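Local coordinates for hypothetical protein PG1100 (Porphyromonas gingivalis, PDB 1ZBS) that is probably an N-acetylglucosamine kinase of the ASKHA superfamily, transferring phosphate from ATP to the sugar, although its function has not been established, at residues Ser214-Ser219 / Phe246-Val251; Gly142-Gly147 / Leu224-Leu229; Leu172-Leu177 / Ser200-Gln205; Ser7-Thr12 / Leu116-Asn121. All coordinates share one frame; numbering follows the deposited sequence.

Contact 1 (Ser214-Ser219 / Phe246-Val251)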
loop_
_atom_site.group_PDB
_atom_site.type_symbol
_atom_site.label_atom_id
_atom_site.label_comp_id
_atom_site.label_asym_id
_atom_site.label_seq_id
_atom_site.Cartn_x
_atom_site.Cartn_y
_atom_site.Cartn_z
ATOM N N SER A 214 3.133 13.285 -15.966
ATOM C CA SER A 214 3.368 13.976 -14.711
ATOM C C SER A 214 3.338 12.984 -13.544
ATOM O O SER A 214 4.013 13.183 -12.533
ATOM C CB SER A 214 2.333 15.076 -14.490
ATOM O OG SER A 214 1.072 14.528 -14.162
ATOM N N LEU A 215 2.554 11.915 -13.681
ATOM C CA LEU A 215 2.482 10.903 -12.632
ATOM C C LEU A 215 3.846 10.218 -12.486
ATOM O O LEU A 215 4.355 10.059 -11.376
ATOM C CB LEU A 215 1.392 9.872 -12.950
ATOM C CG LEU A 215 1.232 8.692 -11.976
ATOM C CD1 LEU A 215 -0.224 8.189 -11.991
ATOM C CD2 LEU A 215 2.191 7.573 -12.365
ATOM N N VAL A 216 4.442 9.825 -13.608
ATOM C CA VAL A 216 5.748 9.168 -13.583
ATOM C C VAL A 216 6.838 10.132 -13.131
ATOM O O VAL A 216 7.742 9.764 -12.380
ATOM C CB VAL A 216 6.100 8.605 -14.972
ATOM C CG1 VAL A 216 7.514 8.038 -14.966
ATOM C CG2 VAL A 216 5.098 7.508 -15.337
ATOM N N GLN A 217 6.718 11.372 -13.594
ATOM C CA GLN A 217 7.652 12.437 -13.275
ATOM C C GLN A 217 7.677 12.761 -11.778
ATOM O O GLN A 217 8.747 12.882 -11.178
ATOM C CB GLN A 217 7.270 13.680 -14.082
ATOM C CG GLN A 217 7.937 14.981 -13.667
ATOM C CD GLN A 217 7.395 16.174 -14.453
ATOM O OE1 GLN A 217 7.766 16.401 -15.611
ATOM N NE2 GLN A 217 6.493 16.925 -13.830
ATOM N N ASN A 218 6.501 12.896 -11.174
ATOM C CA ASN A 218 6.423 13.218 -9.761
ATOM C C ASN A 218 6.954 12.095 -8.889
ATOM O O ASN A 218 7.531 12.338 -7.827
ATOM C CB ASN A 218 4.985 13.542 -9.365
ATOM C CG ASN A 218 4.449 14.742 -10.105
ATOM O OD1 ASN A 218 5.212 15.622 -10.511
ATOM N ND2 ASN A 218 3.134 14.796 -10.279
ATOM N N SER A 219 6.773 10.862 -9.340
ATOM C CA SER A 219 7.255 9.738 -8.568
ATOM C C SER A 219 8.779 9.676 -8.611
ATOM O O SER A 219 9.421 9.418 -7.591
ATOM C CB SER A 219 6.660 8.436 -9.092
ATOM O OG SER A 219 6.872 7.404 -8.140
ATOM N N PHE A 246 15.447 2.161 -17.068
ATOM C CA PHE A 246 15.724 2.058 -18.485
ATOM C C PHE A 246 14.505 2.506 -19.292
ATOM O O PHE A 246 14.550 3.525 -19.979
ATOM C CB PHE A 246 16.104 0.615 -18.835
ATOM C CG PHE A 246 16.648 0.459 -20.222
ATOM C CD1 PHE A 246 17.711 1.253 -20.657
ATOM C CD2 PHE A 246 16.079 -0.454 -21.108
ATOM C CE1 PHE A 246 18.194 1.150 -21.959
ATOM C CE2 PHE A 246 16.552 -0.568 -22.414
ATOM C CZ PHE A 246 17.612 0.235 -22.841
ATOM N N HIS A 247 13.405 1.769 -19.183
ATOM C CA HIS A 247 12.191 2.107 -19.926
ATOM C C HIS A 247 11.730 3.560 -19.792
ATOM O O HIS A 247 11.059 4.089 -20.686
ATOM C CB HIS A 247 11.044 1.160 -19.538
ATOM C CG HIS A 247 11.321 -0.275 -19.866
ATOM N ND1 HIS A 247 11.959 -0.661 -21.023
ATOM C CD2 HIS A 247 11.061 -1.416 -19.183
ATOM C CE1 HIS A 247 12.086 -1.977 -21.040
ATOM N NE2 HIS A 247 11.550 -2.458 -19.935
ATOM N N TYR A 248 12.085 4.211 -18.690
ATOM C CA TYR A 248 11.674 5.597 -18.474
ATOM C C TYR A 248 12.874 6.545 -18.442
ATOM O O TYR A 248 12.776 7.671 -17.930
ATOM C CB TYR A 248 10.900 5.702 -17.158
ATOM C CG TYR A 248 9.586 4.951 -17.166
ATOM C CD1 TYR A 248 8.411 5.566 -17.593
ATOM C CD2 TYR A 248 9.520 3.619 -16.765
ATOM C CE1 TYR A 248 7.204 4.875 -17.617
ATOM C CE2 TYR A 248 8.323 2.915 -16.788
ATOM C CZ TYR A 248 7.166 3.549 -17.212
ATOM O OH TYR A 248 5.974 2.865 -17.211
ATOM N N ARG A 249 13.997 6.088 -19.000
ATOM C CA ARG A 249 15.227 6.876 -19.025
ATOM C C ARG A 249 15.028 8.336 -19.413
ATOM O O ARG A 249 15.530 9.225 -18.735
ATOM C CB ARG A 249 16.281 6.220 -19.940
ATOM C CG ARG A 249 15.844 5.925 -21.369
ATOM C CD ARG A 249 17.025 5.390 -22.183
ATOM N NE ARG A 249 16.638 5.004 -23.534
ATOM C CZ ARG A 249 15.938 3.913 -23.832
ATOM N NH1 ARG A 249 15.551 3.086 -22.872
ATOM N NH2 ARG A 249 15.601 3.658 -25.093
ATOM N N GLU A 250 14.291 8.588 -20.487
ATOM C CA GLU A 250 14.057 9.962 -20.909
ATOM C C GLU A 250 13.493 10.778 -19.753
ATOM O O GLU A 250 14.041 11.821 -19.396
ATOM C CB GLU A 250 13.068 10.020 -22.080
ATOM C CG GLU A 250 13.573 9.478 -23.422
ATOM C CD GLU A 250 13.830 7.975 -23.422
ATOM O OE1 GLU A 250 13.103 7.236 -22.715
ATOM O OE2 GLU A 250 14.755 7.535 -24.147
ATOM N N VAL A 251 12.397 10.301 -19.169
ATOM C CA VAL A 251 11.756 11.006 -18.065
ATOM C C VAL A 251 12.692 11.149 -16.869
ATOM O O VAL A 251 12.718 12.192 -16.205
ATOM C CB VAL A 251 10.473 10.286 -17.601
ATOM C CG1 VAL A 251 9.782 11.108 -16.530
ATOM C CG2 VAL A 251 9.544 10.062 -18.780
#
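V216 projects from helix 210-229 into the angle between Y248 and V251, and its two methyl groups divide the work. CG1 of V216 lies 3.7 Å from CD1 of Y248, approaching the ring obliquely, and the same methyl packs 4.1 Å from CG1 of V251. The second methyl, CG2, meets the tyrosine farther out along the ring, 4.1 Å from Y248 CE1. The valine stands at about a right angle to both partners. Its first torsion (chi1 175°) sets CG1 anti to the backbone N, which carries this methyl into the angle between them. V251 also rests against the helix backbone, since its CG1 comes to 4.1 Å from CA of Q217.

Y248 sits at a break in the backbone. It is the first residue to leave helical geometry after helix 243-247 and at once the N-cap of helix 249-258, so the contact packs a helix-helix junction against the flank of a long helix. A backbone bond from R249 N to F246 O, 2.8 Å long, spans this junction.

Farther out, the hydroxyl of Y248 is hydrogen-bonded to S200 OG, which fixes the outer end of the ring. I203 and L207 touch both V216 and Y248, extending the apolar cluster toward helix 200-204, while Y213 and F220, on helix 210-229 itself, pack against V251.

Contact 2 (Gly142-Gly147 / Leu224-Leu229)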
loop_
_atom_site.group_PDB
_atom_site.type_symbol
_atom_site.label_atom_id
_atom_site.label_comp_id
_atom_site.label_asym_id
_atom_site.label_seq_id
_atom_site.Cartn_x
_atom_site.Cartn_y
_atom_site.Cartn_z
ATOM N N GLY A 142 7.178 3.043 0.767
ATOM C CA GLY A 142 8.184 3.761 0.006
ATOM C C GLY A 142 8.353 3.332 -1.441
ATOM O O GLY A 142 7.435 3.472 -2.251
ATOM N N ASP A 143 9.531 2.793 -1.755
ATOM C CA ASP A 143 9.871 2.358 -3.105
ATOM C C ASP A 143 9.456 3.410 -4.127
ATOM O O ASP A 143 8.850 3.084 -5.146
ATOM C CB ASP A 143 9.205 1.013 -3.449
ATOM C CG ASP A 143 9.892 -0.181 -2.780
ATOM O OD1 ASP A 143 10.696 0.022 -1.830
ATOM O OD2 ASP A 143 9.615 -1.333 -3.191
ATOM N N GLU A 144 9.777 4.675 -3.876
ATOM C CA GLU A 144 9.394 5.720 -4.835
ATOM C C GLU A 144 9.930 5.473 -6.264
ATOM O O GLU A 144 11.023 4.947 -6.448
ATOM C CB GLU A 144 9.853 7.091 -4.323
ATOM C CG GLU A 144 9.098 7.579 -3.086
ATOM C CD GLU A 144 9.628 6.983 -1.790
ATOM O OE1 GLU A 144 9.028 7.255 -0.730
ATOM O OE2 GLU A 144 10.645 6.257 -1.822
ATOM N N GLY A 145 9.146 5.834 -7.271
ATOM C CA GLY A 145 9.586 5.650 -8.645
ATOM C C GLY A 145 9.722 4.214 -9.125
ATOM O O GLY A 145 10.106 3.982 -10.268
ATOM N N SER A 146 9.417 3.256 -8.257
ATOM C CA SER A 146 9.484 1.842 -8.602
ATOM C C SER A 146 8.249 1.472 -9.421
ATOM O O SER A 146 7.234 2.160 -9.353
ATOM C CB SER A 146 9.481 0.990 -7.335
ATOM O OG SER A 146 8.210 1.098 -6.716
ATOM N N GLY A 147 8.335 0.373 -10.163
ATOM C CA GLY A 147 7.219 -0.065 -10.977
ATOM C C GLY A 147 5.989 -0.462 -10.183
ATOM O O GLY A 147 4.874 -0.375 -10.690
ATOM N N LEU A 224 14.117 10.852 -5.829
ATOM C CA LEU A 224 15.350 11.608 -5.617
ATOM C C LEU A 224 15.322 12.330 -4.279
ATOM O O LEU A 224 16.253 12.220 -3.473
ATOM C CB LEU A 224 15.552 12.626 -6.741
ATOM C CG LEU A 224 15.808 11.985 -8.102
ATOM C CD1 LEU A 224 15.838 13.053 -9.186
ATOM C CD2 LEU A 224 17.123 11.221 -8.050
ATOM N N VAL A 225 14.239 13.060 -4.048
ATOM C CA VAL A 225 14.072 13.810 -2.819
ATOM C C VAL A 225 14.284 12.974 -1.554
ATOM O O VAL A 225 15.150 13.283 -0.738
ATOM C CB VAL A 225 12.665 14.447 -2.754
ATOM C CG1 VAL A 225 12.487 15.185 -1.428
ATOM C CG2 VAL A 225 12.477 15.420 -3.923
ATOM N N ARG A 226 13.504 11.908 -1.404
ATOM C CA ARG A 226 13.575 11.059 -0.216
ATOM C C ARG A 226 14.616 9.950 -0.238
ATOM O O ARG A 226 14.739 9.198 0.732
ATOM C CB ARG A 226 12.211 10.432 0.026
ATOM C CG ARG A 226 11.080 11.424 -0.105
ATOM C CD ARG A 226 9.842 10.736 -0.630
ATOM N NE ARG A 226 9.202 9.892 0.367
ATOM C CZ ARG A 226 8.164 10.277 1.108
ATOM N NH1 ARG A 226 7.658 11.494 0.962
ATOM N NH2 ARG A 226 7.612 9.435 1.973
ATOM N N ASN A 227 15.370 9.831 -1.326
ATOM C CA ASN A 227 16.355 8.756 -1.404
ATOM C C ASN A 227 17.766 9.174 -1.812
ATOM O O ASN A 227 18.734 8.496 -1.464
ATOM C CB ASN A 227 15.848 7.658 -2.363
ATOM C CG ASN A 227 14.541 7.022 -1.894
ATOM O OD1 ASN A 227 14.537 6.182 -0.997
ATOM N ND2 ASN A 227 13.427 7.428 -2.498
ATOM N N VAL A 228 17.890 10.279 -2.541
ATOM C CA VAL A 228 19.204 10.737 -3.002
ATOM C C VAL A 228 19.689 12.040 -2.355
ATOM O O VAL A 228 20.830 12.123 -1.903
ATOM C CB VAL A 228 19.209 10.927 -4.544
ATOM C CG1 VAL A 228 20.565 11.440 -5.015
ATOM C CG2 VAL A 228 18.874 9.613 -5.217
ATOM N N LEU A 229 18.834 13.057 -2.316
ATOM C CA LEU A 229 19.239 14.328 -1.740
ATOM C C LEU A 229 19.937 14.190 -0.392
ATOM O O LEU A 229 21.007 14.770 -0.166
ATOM C CB LEU A 229 18.039 15.253 -1.591
ATOM C CG LEU A 229 17.481 15.828 -2.891
ATOM C CD1 LEU A 229 16.531 16.953 -2.520
ATOM C CD2 LEU A 229 18.607 16.356 -3.784
HETATM O O HOH W 1 8.948 7.054 1.845
#
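E144 splits its carboxylate between two neighbours on helix 210-229, giving one oxygen to N227 and the other to R226. The firmer half is the hydrogen bond from the side-chain amide of N227: ND2 donates to E144 OE2 over 3.1 Å, nearly straight at 175°. The acceptor lies in the amide plane, yet the donor sits 53° out of the carboxylate plane. N227 ND2 is also hydrogen-bonded to F223 O, one turn earlier on the helix, which helps position the amide. K160 of the second subunit tightens this half further, forming a salt bridge to E144 OE2 and a hydrogen bond to N227 OD1, so the site belongs to the dimer interface.

The glutamate is presented by a type II beta turn from D143 to S146, with G145 at positive phi. The turn runs directly into helix 147-159, whose N-cap is S146. D143 O receives both the S146 backbone N and its hydroxyl OG, the latter at 2.6 Å.

The R226 half is looser and hydrated. NE of R226 makes a salt bridge to E144 OE1 at 2.9 Å, but the hydrogen bond in it is weak, bent to 124°. Water 1 reinforces the pair, donating to E144 OE1 and accepting from R226 NH2 at the guanidinium edge.

Contact 3 (Leu172-Leu177 / Ser200-Gln205)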
loop_
_atom_site.group_PDB
_atom_site.type_symbol
_atom_site.label_atom_id
_atom_site.label_comp_id
_atom_site.label_asym_id
_atom_site.label_seq_id
_atom_site.Cartn_x
_atom_site.Cartn_y
_atom_site.Cartn_z
ATOM N N LEU A 172 -8.517 -1.605 -18.504
ATOM C CA LEU A 172 -9.207 -2.782 -17.978
ATOM C C LEU A 172 -9.431 -3.880 -19.022
ATOM O O LEU A 172 -9.264 -5.066 -18.727
ATOM C CB LEU A 172 -10.548 -2.361 -17.362
ATOM C CG LEU A 172 -10.492 -1.379 -16.173
ATOM C CD1 LEU A 172 -11.919 -1.032 -15.733
ATOM C CD2 LEU A 172 -9.729 -2.016 -15.005
ATOM N N GLN A 173 -9.802 -3.481 -20.235
ATOM C CA GLN A 173 -10.051 -4.427 -21.317
ATOM C C GLN A 173 -8.769 -5.111 -21.839
ATOM O O GLN A 173 -8.791 -6.287 -22.209
ATOM C CB GLN A 173 -10.787 -3.717 -22.464
ATOM C CG GLN A 173 -12.302 -3.541 -22.242
ATOM C CD GLN A 173 -12.935 -2.512 -23.185
ATOM O OE1 GLN A 173 -12.441 -2.275 -24.294
ATOM N NE2 GLN A 173 -14.041 -1.909 -22.750
ATOM N N GLU A 174 -7.658 -4.383 -21.862
ATOM C CA GLU A 174 -6.410 -4.950 -22.335
ATOM C C GLU A 174 -5.959 -6.095 -21.439
ATOM O O GLU A 174 -5.442 -7.109 -21.918
ATOM C CB GLU A 174 -5.325 -3.885 -22.377
ATOM C CG GLU A 174 -4.004 -4.408 -22.878
ATOM C CD GLU A 174 -2.973 -3.313 -23.012
ATOM O OE1 GLU A 174 -3.357 -2.182 -23.379
ATOM O OE2 GLU A 174 -1.781 -3.588 -22.771
ATOM N N TYR A 175 -6.170 -5.925 -20.138
ATOM C CA TYR A 175 -5.790 -6.921 -19.141
ATOM C C TYR A 175 -6.971 -7.738 -18.645
ATOM O O TYR A 175 -6.823 -8.539 -17.727
ATOM C CB TYR A 175 -5.114 -6.229 -17.954
ATOM C CG TYR A 175 -3.847 -5.510 -18.350
ATOM C CD1 TYR A 175 -2.681 -6.224 -18.618
ATOM C CD2 TYR A 175 -3.831 -4.128 -18.536
ATOM C CE1 TYR A 175 -1.531 -5.584 -19.066
ATOM C CE2 TYR A 175 -2.679 -3.472 -18.992
ATOM C CZ TYR A 175 -1.535 -4.215 -19.254
ATOM O OH TYR A 175 -0.398 -3.610 -19.717
ATOM N N GLY A 176 -8.141 -7.537 -19.242
ATOM C CA GLY A 176 -9.308 -8.294 -18.822
ATOM C C GLY A 176 -9.519 -8.232 -17.321
ATOM O O GLY A 176 -9.712 -9.247 -16.657
ATOM N N LEU A 177 -9.474 -7.032 -16.770
ATOM C CA LEU A 177 -9.668 -6.890 -15.341
ATOM C C LEU A 177 -10.858 -6.003 -15.044
ATOM O O LEU A 177 -11.382 -5.303 -15.916
ATOM C CB LEU A 177 -8.422 -6.282 -14.686
ATOM C CG LEU A 177 -7.192 -7.178 -14.512
ATOM C CD1 LEU A 177 -5.974 -6.316 -14.156
ATOM C CD2 LEU A 177 -7.466 -8.213 -13.431
ATOM N N SER A 200 3.521 -1.691 -16.090
ATOM C CA SER A 200 4.431 -0.645 -16.520
ATOM C C SER A 200 4.392 -0.423 -18.037
ATOM O O SER A 200 4.332 0.716 -18.495
ATOM C CB SER A 200 5.854 -0.970 -16.058
ATOM O OG SER A 200 6.643 0.204 -16.058
ATOM N N PRO A 201 4.416 -1.504 -18.835
ATOM C CA PRO A 201 4.380 -1.384 -20.295
ATOM C C PRO A 201 3.221 -0.528 -20.817
ATOM O O PRO A 201 3.351 0.154 -21.834
ATOM C CB PRO A 201 4.274 -2.835 -20.754
ATOM C CG PRO A 201 5.067 -3.564 -19.711
ATOM C CD PRO A 201 4.572 -2.914 -18.433
ATOM N N PHE A 202 2.085 -0.573 -20.124
ATOM C CA PHE A 202 0.914 0.207 -20.522
ATOM C C PHE A 202 1.183 1.691 -20.263
ATOM O O PHE A 202 0.864 2.558 -21.086
ATOM C CB PHE A 202 -0.319 -0.232 -19.723
ATOM C CG PHE A 202 -1.579 0.483 -20.119
ATOM C CD1 PHE A 202 -2.357 0.016 -21.179
ATOM C CD2 PHE A 202 -1.959 1.658 -19.468
ATOM C CE1 PHE A 202 -3.493 0.708 -21.585
ATOM C CE2 PHE A 202 -3.096 2.360 -19.868
ATOM C CZ PHE A 202 -3.866 1.888 -20.933
ATOM N N ILE A 203 1.774 1.970 -19.105
ATOM C CA ILE A 203 2.104 3.331 -18.715
ATOM C C ILE A 203 3.147 3.925 -19.664
ATOM O O ILE A 203 2.942 5.002 -20.236
ATOM C CB ILE A 203 2.633 3.364 -17.265
ATOM C CG1 ILE A 203 1.515 2.922 -16.305
ATOM C CG2 ILE A 203 3.148 4.747 -16.925
ATOM C CD1 ILE A 203 1.926 2.813 -14.836
ATOM N N ALA A 204 4.254 3.214 -19.846
ATOM C CA ALA A 204 5.311 3.686 -20.726
ATOM C C ALA A 204 4.774 3.979 -22.121
ATOM O O ALA A 204 5.200 4.933 -22.772
ATOM C CB ALA A 204 6.428 2.649 -20.807
ATOM N N GLN A 205 3.831 3.164 -22.578
ATOM C CA GLN A 205 3.263 3.354 -23.907
ATOM C C GLN A 205 2.256 4.498 -23.990
ATOM O O GLN A 205 1.743 4.795 -25.065
ATOM C CB GLN A 205 2.620 2.047 -24.392
ATOM C CG GLN A 205 3.642 1.036 -24.902
ATOM C CD GLN A 205 3.024 -0.279 -25.338
ATOM O OE1 GLN A 205 1.985 -0.309 -26.007
ATOM N NE2 GLN A 205 3.674 -1.377 -24.980
#
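F202 reaches across to the end of helix 167-174, where E174 and Y175 receive different parts of it. The carboxylate oxygen OE1 of E174 lies at the edge of the phenylalanine ring, in its plane, 3.3 Å from F202 CD1 and 3.4 Å from F202 CE1. An anion set against ring C-H groups in this way is probably mildly favourable, since the rim of an aromatic ring is its positive part. The carboxylate is turned 56° from the ring. E174 gets there fully extended, with CG anti to the backbone N (chi1 -179°).

Y175 instead meets the root of the phenylalanine: its OH lies 3.4 Å from F202 CB, which sits at the tyrosine edge near the ring plane, and CE2 of Y175 adds an apolar touch to the same CB at 4.1 Å. Over one tyrosine face, toward the rim, passes CG of E174. A Schellman motif with G176 as its C-prime residue ends the helix just beyond.

Neighbouring helices and the short links between them complete the surroundings. F171, one turn before Y175 on helix 167-174, meets F202 edge-to-face; F199, just before helix 200-204, does the same to Y175, while I203 packs on V212 of helix 210-229.

Contact 4 (Ser7-Thr12 / Leu116-Asn121)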
loop_
_atom_site.group_PDB
_atom_site.type_symbol
_atom_site.label_atom_id
_atom_site.label_comp_id
_atom_site.label_asym_id
_atom_site.label_seq_id
_atom_site.Cartn_x
_atom_site.Cartn_y
_atom_site.Cartn_z
ATOM N N SER A 7 19.813 -11.596 -8.605
ATOM C CA SER A 7 18.410 -11.860 -8.309
ATOM C C SER A 7 17.620 -10.635 -7.871
ATOM O O SER A 7 18.049 -9.875 -7.004
ATOM C CB SER A 7 18.295 -12.939 -7.227
ATOM O OG SER A 7 16.935 -13.199 -6.905
ATOM N N GLY A 8 16.452 -10.466 -8.481
ATOM C CA GLY A 8 15.584 -9.354 -8.150
ATOM C C GLY A 8 14.259 -9.881 -7.635
ATOM O O GLY A 8 14.097 -11.088 -7.431
ATOM N N SER A 9 13.308 -8.979 -7.423
ATOM C CA SER A 9 11.988 -9.355 -6.932
ATOM C C SER A 9 11.087 -9.782 -8.086
ATOM O O SER A 9 9.959 -9.301 -8.221
ATOM C CB SER A 9 11.357 -8.182 -6.168
ATOM O OG SER A 9 11.456 -6.971 -6.902
ATOM N N THR A 10 11.605 -10.687 -8.916
ATOM C CA THR A 10 10.885 -11.216 -10.073
ATOM C C THR A 10 11.593 -12.460 -10.608
ATOM O O THR A 10 11.059 -13.571 -10.528
ATOM C CB THR A 10 10.785 -10.165 -11.209
ATOM O OG1 THR A 10 9.867 -9.133 -10.822
ATOM C CG2 THR A 10 10.302 -10.809 -12.506
ATOM N N LYS A 11 12.798 -12.272 -11.144
ATOM C CA LYS A 11 13.580 -13.381 -11.690
ATOM C C LYS A 11 15.060 -13.273 -11.297
ATOM O O LYS A 11 15.490 -12.279 -10.708
ATOM C CB LYS A 11 13.455 -13.408 -13.220
ATOM C CG LYS A 11 14.525 -12.601 -13.977
ATOM C CD LYS A 11 14.412 -11.089 -13.781
ATOM C CE LYS A 11 13.359 -10.463 -14.715
ATOM N NZ LYS A 11 13.284 -8.955 -14.554
ATOM N N THR A 12 15.835 -14.303 -11.622
ATOM C CA THR A 12 17.261 -14.302 -11.315
ATOM C C THR A 12 18.054 -14.463 -12.602
ATOM O O THR A 12 17.838 -15.414 -13.347
ATOM C CB THR A 12 17.636 -15.445 -10.371
ATOM O OG1 THR A 12 16.738 -15.456 -9.258
ATOM C CG2 THR A 12 19.061 -15.265 -9.867
ATOM N N LEU A 116 15.915 1.030 -10.013
ATOM C CA LEU A 116 14.549 1.416 -10.354
ATOM C C LEU A 116 13.948 0.262 -11.160
ATOM O O LEU A 116 14.060 0.227 -12.387
ATOM C CB LEU A 116 14.560 2.706 -11.190
ATOM C CG LEU A 116 13.732 3.924 -10.778
ATOM C CD1 LEU A 116 13.981 4.262 -9.317
ATOM C CD2 LEU A 116 14.090 5.124 -11.677
ATOM N N GLY A 117 13.343 -0.691 -10.451
ATOM C CA GLY A 117 12.707 -1.839 -11.078
ATOM C C GLY A 117 11.364 -2.085 -10.397
ATOM O O GLY A 117 10.575 -1.153 -10.242
ATOM N N THR A 118 11.092 -3.320 -9.983
ATOM C CA THR A 118 9.838 -3.638 -9.298
ATOM C C THR A 118 9.777 -2.789 -8.025
ATOM O O THR A 118 8.727 -2.241 -7.666
ATOM C CB THR A 118 9.782 -5.134 -8.909
ATOM O OG1 THR A 118 9.903 -5.929 -10.088
ATOM C CG2 THR A 118 8.467 -5.473 -8.215
ATOM N N GLY A 119 10.921 -2.698 -7.357
ATOM C CA GLY A 119 11.065 -1.894 -6.154
ATOM C C GLY A 119 12.177 -0.879 -6.397
ATOM O O GLY A 119 12.863 -0.959 -7.417
ATOM N N SER A 120 12.356 0.084 -5.491
ATOM C CA SER A 120 13.400 1.108 -5.641
ATOM C C SER A 120 14.434 0.929 -4.556
ATOM O O SER A 120 14.163 0.311 -3.531
ATOM C CB SER A 120 12.839 2.521 -5.475
ATOM O OG SER A 120 11.646 2.704 -6.198
ATOM N N ASN A 121 15.609 1.502 -4.769
ATOM C CA ASN A 121 16.659 1.428 -3.779
ATOM C C ASN A 121 17.774 2.441 -4.103
ATOM O O ASN A 121 17.860 2.938 -5.225
ATOM C CB ASN A 121 17.214 -0.003 -3.746
ATOM C CG ASN A 121 17.800 -0.364 -2.402
ATOM O OD1 ASN A 121 18.011 -1.546 -2.097
ATOM N ND2 ASN A 121 18.070 0.650 -1.584
HETATM O O HOH W 2 13.667 -4.373 -7.666
#
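S9 and T118 face each other from the tips of two beta hairpins, their CA atoms 6.6 Å apart. The first tip joins strands 2-7 and 11-18. S9 is the centre of an inverse gamma turn, and a backbone bond from G8 N to K11 O, 3.0 Å long, closes the bend. The second tip joins strands 111-116 and 120-125, drawn together by G117 N and G119 O at 3.1 Å. In kinases of the ASKHA fold the loops at these positions, one from each domain, are the phosphate-binding loops flanking the ATP cleft, and the sequences here are consistent with that role.

Among the side chains, OG of S9 comes to 3.2 Å from CB of T118, held between the backbone N and the carbonyl carbon of its own residue (chi1 48°). The threonines meet obliquely through their hydroxyls: T118 OG1 donates a weak hydrogen bond to T10 OG1 at 3.3 Å. T10 OG1 in turn donates a hydrogen bond to S9 O at 2.6 Å, approaching from above the carbonyl plane rather than along a lone pair. Water 2 adds a thin bridge, accepting from G119 N at 3.2 Å and linked weakly to S9 OG.

Small hydroxyls, one weak direct bond and a shared water make a light junction, consistent with two domains that can shift against each other as a kinase of this fold opens and closes.

In the fold
From the N terminus, contact 4 closes first: residues 7-12 meet 116-121 after a long excursion through the rest of the first sheet, its helices and the first strand of the second sheet, bringing the two domains together. Contact 2 then opens at 142-147. Within its span contact 3 opens and closes entirely, linking 172-177 to 200-205 in the helical region. Contact 1 begins at 214-219, before contact 2 ends at 224-229, and finishes at 246-251, so these two cross and share helix 210-229. The joints between them are direct: G147 N bonds to G117 O, S219 OG probably to G145 N, and Y248 packs on helix 200-204, connecting contacts 4, 2, 1 and 3 in sequence.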